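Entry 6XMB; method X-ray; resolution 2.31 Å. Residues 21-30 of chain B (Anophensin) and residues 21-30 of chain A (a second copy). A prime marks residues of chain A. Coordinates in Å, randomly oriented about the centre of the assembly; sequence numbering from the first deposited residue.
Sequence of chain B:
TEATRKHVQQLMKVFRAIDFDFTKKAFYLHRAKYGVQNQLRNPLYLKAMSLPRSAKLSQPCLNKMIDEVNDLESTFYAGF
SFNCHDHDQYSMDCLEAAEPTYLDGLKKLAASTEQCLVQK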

ATOM      1  N   ASP B  21       0.937  10.148  -6.975  1.00 51.77           N
ATOM      2  CA  ASP B  21       0.707   9.712  -5.601  1.00 47.31           C
ATOM      3  C   ASP B  21       0.643   8.206  -5.503  1.00 47.31           C
ATOM      4  O   ASP B  21       1.129   7.613  -4.536  1.00 45.43           O
ATOM      5  CB  ASP B  21      -0.584  10.301  -5.049  1.00 43.21           C
ATOM      6  CG  ASP B  21      -0.399  11.693  -4.534  1.00 44.54           C
ATOM      7  OD1 ASP B  21       0.754  12.190  -4.544  1.00 46.35           O
ATOM      8  OD2 ASP B  21      -1.406  12.296  -4.122  1.00 44.59           O
ATOM      9  N   PHE B  22       0.008   7.571  -6.473  1.00 44.21           N
ATOM     10  CA  PHE B  22      -0.040   6.121  -6.478  1.00 45.34           C
ATOM     11  C   PHE B  22       1.334   5.533  -6.742  1.00 48.27           C
ATOM     12  O   PHE B  22       1.663   4.471  -6.218  1.00 46.56           O
ATOM     13  CB  PHE B  22      -1.049   5.646  -7.526  1.00 47.64           C
ATOM     14  CG  PHE B  22      -2.474   5.741  -7.068  1.00 43.36           C
ATOM     15  CD1 PHE B  22      -2.933   4.954  -6.018  1.00 38.80           C
ATOM     16  CD2 PHE B  22      -3.349   6.610  -7.672  1.00 43.60           C
ATOM     17  CE1 PHE B  22      -4.257   5.050  -5.585  1.00 36.57           C
ATOM     18  CE2 PHE B  22      -4.655   6.695  -7.259  1.00 39.91           C
ATOM     19  CZ  PHE B  22      -5.104   5.926  -6.205  1.00 35.46           C
ATOM     20  N   THR B  23       2.138   6.211  -7.556  1.00 40.15           N
ATOM     21  CA  THR B  23       3.502   5.777  -7.806  1.00 43.67           C
ATOM     22  C   THR B  23       4.378   5.954  -6.553  1.00 43.27           C
ATOM     23  O   THR B  23       5.191   5.082  -6.234  1.00 42.62           O
ATOM     24  CB  THR B  23       4.032   6.541  -9.016  1.00 46.87           C
ATOM     25  OG1 THR B  23       3.393   6.044 -10.204  1.00 49.71           O
ATOM     26  CG2 THR B  23       5.505   6.378  -9.163  1.00 48.00           C
ATOM     27  N   LYS B  24       4.197   7.055  -5.807  1.00 51.63           N
ATOM     28  CA  LYS B  24       4.892   7.190  -4.526  1.00 49.78           C
ATOM     29  C   LYS B  24       4.505   6.063  -3.569  1.00 45.63           C
ATOM     30  O   LYS B  24       5.371   5.469  -2.927  1.00 44.64           O
ATOM     31  CB  LYS B  24       4.609   8.560  -3.889  1.00 44.12           C
ATOM     32  CG  LYS B  24       5.309   9.735  -4.570  1.00 47.41           C
ATOM     33  CD  LYS B  24       5.215  11.040  -3.764  1.00 46.21           C
ATOM     34  CE  LYS B  24       3.793  11.568  -3.678  1.00 44.86           C
ATOM     35  NZ  LYS B  24       3.704  13.054  -3.942  1.00 45.20           N
ATOM     36  N   LYS B  25       3.214   5.728  -3.490  1.00 51.05           N
ATOM     37  CA  LYS B  25       2.813   4.603  -2.650  1.00 46.89           C
ATOM     38  C   LYS B  25       3.415   3.281  -3.136  1.00 51.49           C
ATOM     39  O   LYS B  25       3.714   2.408  -2.314  1.00 48.54           O
ATOM     40  CB  LYS B  25       1.289   4.485  -2.589  1.00 44.77           C
ATOM     41  CG  LYS B  25       0.505   5.721  -2.061  1.00 43.72           C
ATOM     42  CD  LYS B  25      -0.936   5.295  -1.675  1.00 43.84           C
ATOM     43  CE  LYS B  25      -2.012   6.336  -1.957  1.00 42.69           C
ATOM     44  NZ  LYS B  25      -1.812   7.544  -1.147  1.00 43.73           N
ATOM     45  N   ALA B  26       3.607   3.109  -4.455  1.00 40.45           N
ATOM     46  CA  ALA B  26       4.222   1.876  -4.944  1.00 44.84           C
ATOM     47  C   ALA B  26       5.716   1.856  -4.653  1.00 45.62           C
ATOM     48  O   ALA B  26       6.290   0.795  -4.421  1.00 43.25           O
ATOM     49  CB  ALA B  26       3.974   1.700  -6.449  1.00 43.45           C
ATOM     50  N   PHE B  27       6.366   3.018  -4.700  1.00 45.22           N
ATOM     51  CA  PHE B  27       7.770   3.085  -4.325  1.00 49.07           C
ATOM     52  C   PHE B  27       7.949   2.769  -2.844  1.00 44.34           C
ATOM     53  O   PHE B  27       8.855   2.018  -2.471  1.00 46.66           O
ATOM     54  CB  PHE B  27       8.333   4.457  -4.660  1.00 49.36           C
ATOM     55  CG  PHE B  27       9.786   4.599  -4.339  1.00 50.49           C
ATOM     56  CD1 PHE B  27      10.744   4.067  -5.180  1.00 53.19           C
ATOM     57  CD2 PHE B  27      10.191   5.271  -3.203  1.00 47.76           C
ATOM     58  CE1 PHE B  27      12.082   4.198  -4.900  1.00 55.42           C
ATOM     59  CE2 PHE B  27      11.534   5.410  -2.912  1.00 48.82           C
ATOM     60  CZ  PHE B  27      12.481   4.873  -3.761  1.00 53.21           C
ATOM     61  N   TYR B  28       7.075   3.308  -1.991  1.00 55.83           N
ATOM     62  CA  TYR B  28       7.056   2.900  -0.589  1.00 51.56           C
ATOM     63  C   TYR B  28       7.034   1.385  -0.463  1.00 50.08           C
ATOM     64  O   TYR B  28       7.811   0.797   0.294  1.00 50.47           O
ATOM     65  CB  TYR B  28       5.841   3.483   0.152  1.00 43.51           C
ATOM     66  CG  TYR B  28       5.529   2.659   1.382  1.00 40.50           C
ATOM     67  CD1 TYR B  28       6.262   2.826   2.548  1.00 40.86           C
ATOM     68  CD2 TYR B  28       4.553   1.668   1.357  1.00 37.93           C
ATOM     69  CE1 TYR B  28       6.026   2.043   3.660  1.00 36.78           C
ATOM     70  CE2 TYR B  28       4.311   0.873   2.449  1.00 36.68           C
ATOM     71  CZ  TYR B  28       5.060   1.073   3.607  1.00 36.22           C
ATOM     72  OH  TYR B  28       4.836   0.307   4.717  1.00 33.51           O
ATOM     73  N   LEU B  29       6.111   0.743  -1.177  1.00 47.20           N
ATOM     74  CA  LEU B  29       5.883  -0.690  -1.023  1.00 44.01           C
ATOM     75  C   LEU B  29       7.103  -1.487  -1.447  1.00 48.64           C
ATOM     76  O   LEU B  29       7.451  -2.484  -0.807  1.00 47.88           O
ATOM     77  CB  LEU B  29       4.656  -1.095  -1.843  1.00 42.68           C
ATOM     78  CG  LEU B  29       3.857  -2.310  -1.371  1.00 39.16           C
ATOM     79  CD1 LEU B  29       3.299  -2.093   0.040  1.00 31.62           C
ATOM     80  CD2 LEU B  29       2.737  -2.644  -2.374  1.00 36.62           C
ATOM     81  N   HIS B  30       7.772  -1.062  -2.525  1.00 40.74           N
ATOM     82  CA  HIS B  30       9.040  -1.686  -2.914  1.00 45.36           C
ATOM     83  C   HIS B  30      10.097  -1.518  -1.820  1.00 47.04           C
ATOM     84  O   HIS B  30      10.800  -2.475  -1.465  1.00 45.45           O
ATOM     85  CB  HIS B  30       9.548  -1.091  -4.239  1.00 50.53           C
ATOM     86  CG  HIS B  30       8.925  -1.673  -5.472  1.00 53.07           C
ATOM     87  ND1 HIS B  30       7.917  -1.039  -6.179  1.00 55.82           N
ATOM     88  CD2 HIS B  30       9.191  -2.819  -6.148  1.00 52.29           C
ATOM     89  CE1 HIS B  30       7.586  -1.773  -7.226  1.00 54.29           C
ATOM     90  NE2 HIS B  30       8.344  -2.859  -7.232  1.00 56.23           N
TER
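Chain A 21-30: DFTKKAFYLH

Chain A meets chain B as one helix laid antiparallel against its own copy, in a small, apolar contact built around two reciprocal leucine knobs. Both stretches are helical throughout, within helices that extend beyond them at both ends, and each backbone is held by i to i+4 hydrogen bonds such as Ala26′ N to Phe22′ O at 3.0 Å. The N-to-C directions differ by 177°, and the axes approach to 10.5 Å. The antiparallel register centres on Ala26, whose CA lies 7.0 Å from the CA of Ala26′; Phe22 CA faces Leu29′ CA at 7.0 Å, and Leu29 CA faces Phe22′ CA at 7.4 Å.

Leu29′ points toward chain B and sits among Phe22, Lys25, Ala26 and Leu29. Its CD1 lies 3.8 Å from Ala26 N, and its CD2 lies 4.1 Å from Phe22 CD1, at the edge of that ring. Alanine suits this place because its short methyl side chain leaves the backbone within reach of the knob. Leu29 enters the matching hole on chain A, its CD2 coming 3.5 Å from Ala26′ N and 3.9 Å from Ala26′ CB, while its CD1 is 4.3 Å from Phe22′ CD1. The two knobs also touch, Leu29 CD2 to Leu29′ CD1 at 4.3 Å. Their rotamers differ, t,p for Leu29 and m,t for Leu29′, so the symmetry is only approximate.

Lys25′ contributes its aliphatic base: CB is 3.8 Å from Leu29 CD2, while the end of the chain leads away, taking the charged amine out of the apolar contact. No hydrogen bond crosses between the stretches. Thr23′, Phe27′ and His30′ point away from chain B, and Lys24′, also directed away, forms a salt bridge within its own helix, NZ to Asp21′ OD1 at 3.4 Å.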

ATOM      1  N   ASP A  21       2.301 -11.631   0.158  1.00 40.17           N
ATOM      2  CA  ASP A  21       1.627 -10.541   0.885  1.00 40.06           C
ATOM      3  C   ASP A  21       1.917  -9.196   0.248  1.00 38.15           C
ATOM      4  O   ASP A  21       1.006  -8.405   0.012  1.00 37.88           O
ATOM      5  CB  ASP A  21       2.057 -10.482   2.350  1.00 38.49           C
ATOM      6  CG  ASP A  21       1.299 -11.444   3.235  1.00 40.79           C
ATOM      7  OD1 ASP A  21       0.355 -12.100   2.756  1.00 42.13           O
ATOM      8  OD2 ASP A  21       1.668 -11.541   4.432  1.00 45.06           O
ATOM      9  N   PHE A  22       3.187  -8.920  -0.048  1.00 32.37           N
ATOM     10  CA  PHE A  22       3.519  -7.687  -0.752  1.00 35.80           C
ATOM     11  C   PHE A  22       2.852  -7.628  -2.120  1.00 36.19           C
ATOM     12  O   PHE A  22       2.418  -6.555  -2.553  1.00 38.45           O
ATOM     13  CB  PHE A  22       5.034  -7.531  -0.884  1.00 39.42           C
ATOM     14  CG  PHE A  22       5.692  -7.049   0.386  1.00 40.92           C
ATOM     15  CD1 PHE A  22       5.446  -5.778   0.855  1.00 38.61           C
ATOM     16  CD2 PHE A  22       6.530  -7.876   1.109  1.00 39.06           C
ATOM     17  CE1 PHE A  22       6.006  -5.333   2.000  1.00 37.60           C
ATOM     18  CE2 PHE A  22       7.104  -7.429   2.272  1.00 41.30           C
ATOM     19  CZ  PHE A  22       6.841  -6.150   2.723  1.00 38.99           C
ATOM     20  N   THR A  23       2.743  -8.766  -2.809  1.00 32.03           N
ATOM     21  CA  THR A  23       2.070  -8.774  -4.105  1.00 32.83           C
ATOM     22  C   THR A  23       0.612  -8.363  -3.956  1.00 30.29           C
ATOM     23  O   THR A  23       0.118  -7.524  -4.701  1.00 34.73           O
ATOM     24  CB  THR A  23       2.156 -10.154  -4.767  1.00 35.53           C
ATOM     25  OG1 THR A  23       3.444 -10.332  -5.338  1.00 38.54           O
ATOM     26  CG2 THR A  23       1.109 -10.249  -5.909  1.00 36.00           C
ATOM     27  N   LYS A  24      -0.090  -8.960  -2.992  1.00 39.29           N
ATOM     28  CA  LYS A  24      -1.478  -8.606  -2.742  1.00 38.27           C
ATOM     29  C   LYS A  24      -1.636  -7.112  -2.438  1.00 39.48           C
ATOM     30  O   LYS A  24      -2.600  -6.472  -2.882  1.00 37.68           O
ATOM     31  CB  LYS A  24      -2.013  -9.453  -1.588  1.00 39.43           C
ATOM     32  CG  LYS A  24      -2.760 -10.650  -2.087  1.00 41.94           C
ATOM     33  CD  LYS A  24      -2.335 -11.883  -1.387  1.00 44.84           C
ATOM     34  CE  LYS A  24      -3.009 -12.024  -0.052  1.00 46.52           C
ATOM     35  NZ  LYS A  24      -2.231 -13.038   0.720  1.00 46.63           N
ATOM     36  N   LYS A  25      -0.690  -6.535  -1.705  1.00 38.64           N
ATOM     37  CA  LYS A  25      -0.765  -5.103  -1.431  1.00 38.96           C
ATOM     38  C   LYS A  25      -0.584  -4.297  -2.713  1.00 41.58           C
ATOM     39  O   LYS A  25      -1.247  -3.273  -2.899  1.00 41.74           O
ATOM     40  CB  LYS A  25       0.273  -4.722  -0.367  1.00 36.36           C
ATOM     41  CG  LYS A  25      -0.074  -5.259   1.027  1.00 37.05           C
ATOM     42  CD  LYS A  25       1.099  -5.154   2.057  1.00 40.64           C
ATOM     43  CE  LYS A  25       0.669  -5.687   3.439  1.00 43.22           C
ATOM     44  NZ  LYS A  25       1.754  -5.715   4.515  1.00 43.83           N
ATOM     45  N   ALA A  26       0.279  -4.765  -3.630  1.00 33.65           N
ATOM     46  CA  ALA A  26       0.463  -4.064  -4.897  1.00 34.01           C
ATOM     47  C   ALA A  26      -0.771  -4.194  -5.781  1.00 36.88           C
ATOM     48  O   ALA A  26      -1.067  -3.285  -6.574  1.00 35.21           O
ATOM     49  CB  ALA A  26       1.685  -4.593  -5.639  1.00 34.57           C
ATOM     50  N   PHE A  27      -1.489  -5.315  -5.658  1.00 38.11           N
ATOM     51  CA  PHE A  27      -2.769  -5.469  -6.340  1.00 37.23           C
ATOM     52  C   PHE A  27      -3.798  -4.472  -5.806  1.00 35.83           C
ATOM     53  O   PHE A  27      -4.554  -3.886  -6.588  1.00 34.30           O
ATOM     54  CB  PHE A  27      -3.267  -6.898  -6.167  1.00 36.37           C
ATOM     55  CG  PHE A  27      -4.517  -7.195  -6.899  1.00 37.62           C
ATOM     56  CD1 PHE A  27      -4.542  -7.210  -8.284  1.00 42.63           C
ATOM     57  CD2 PHE A  27      -5.676  -7.503  -6.215  1.00 40.60           C
ATOM     58  CE1 PHE A  27      -5.703  -7.501  -8.976  1.00 40.93           C
ATOM     59  CE2 PHE A  27      -6.852  -7.802  -6.921  1.00 41.13           C
ATOM     60  CZ  PHE A  27      -6.847  -7.806  -8.293  1.00 40.20           C
ATOM     61  N   TYR A  28      -3.839  -4.282  -4.476  1.00 41.64           N
ATOM     62  CA  TYR A  28      -4.697  -3.262  -3.876  1.00 39.57           C
ATOM     63  C   TYR A  28      -4.443  -1.904  -4.522  1.00 39.26           C
ATOM     64  O   TYR A  28      -5.374  -1.203  -4.911  1.00 39.53           O
ATOM     65  CB  TYR A  28      -4.478  -3.160  -2.345  1.00 40.87           C
ATOM     66  CG  TYR A  28      -5.053  -1.838  -1.850  1.00 39.58           C
ATOM     67  CD1 TYR A  28      -6.391  -1.734  -1.523  1.00 39.43           C
ATOM     68  CD2 TYR A  28      -4.289  -0.678  -1.846  1.00 38.59           C
ATOM     69  CE1 TYR A  28      -6.944  -0.531  -1.167  1.00 37.62           C
ATOM     70  CE2 TYR A  28      -4.823   0.518  -1.512  1.00 38.81           C
ATOM     71  CZ  TYR A  28      -6.157   0.587  -1.157  1.00 38.78           C
ATOM     72  OH  TYR A  28      -6.709   1.790  -0.821  1.00 37.17           O
ATOM     73  N   LEU A  29      -3.173  -1.505  -4.618  1.00 36.29           N
ATOM     74  CA  LEU A  29      -2.852  -0.187  -5.159  1.00 37.33           C
ATOM     75  C   LEU A  29      -3.332  -0.053  -6.581  1.00 38.45           C
ATOM     76  O   LEU A  29      -3.822   1.007  -6.984  1.00 37.24           O
ATOM     77  CB  LEU A  29      -1.352   0.049  -5.120  1.00 38.38           C
ATOM     78  CG  LEU A  29      -0.808   0.630  -3.838  1.00 42.77           C
ATOM     79  CD1 LEU A  29       0.712   0.772  -3.944  1.00 43.94           C
ATOM     80  CD2 LEU A  29      -1.482   1.961  -3.607  1.00 41.15           C
ATOM     81  N   HIS A  30      -3.130  -1.113  -7.369  1.00 38.21           N
ATOM     82  CA  HIS A  30      -3.533  -1.118  -8.761  1.00 39.15           C
ATOM     83  C   HIS A  30      -5.041  -0.935  -8.883  1.00 37.87           C
ATOM     84  O   HIS A  30      -5.508  -0.107  -9.662  1.00 40.13           O
ATOM     85  CB  HIS A  30      -3.045  -2.427  -9.414  1.00 41.68           C
ATOM     86  CG  HIS A  30      -3.866  -2.884 -10.585  1.00 46.29           C
ATOM     87  ND1 HIS A  30      -3.731  -2.348 -11.851  1.00 53.50           N
ATOM     88  CD2 HIS A  30      -4.816  -3.847 -10.688  1.00 45.10           C
ATOM     89  CE1 HIS A  30      -4.564  -2.956 -12.682  1.00 54.54           C
ATOM     90  NE2 HIS A  30      -5.235  -3.871 -12.000  1.00 51.75           N
TER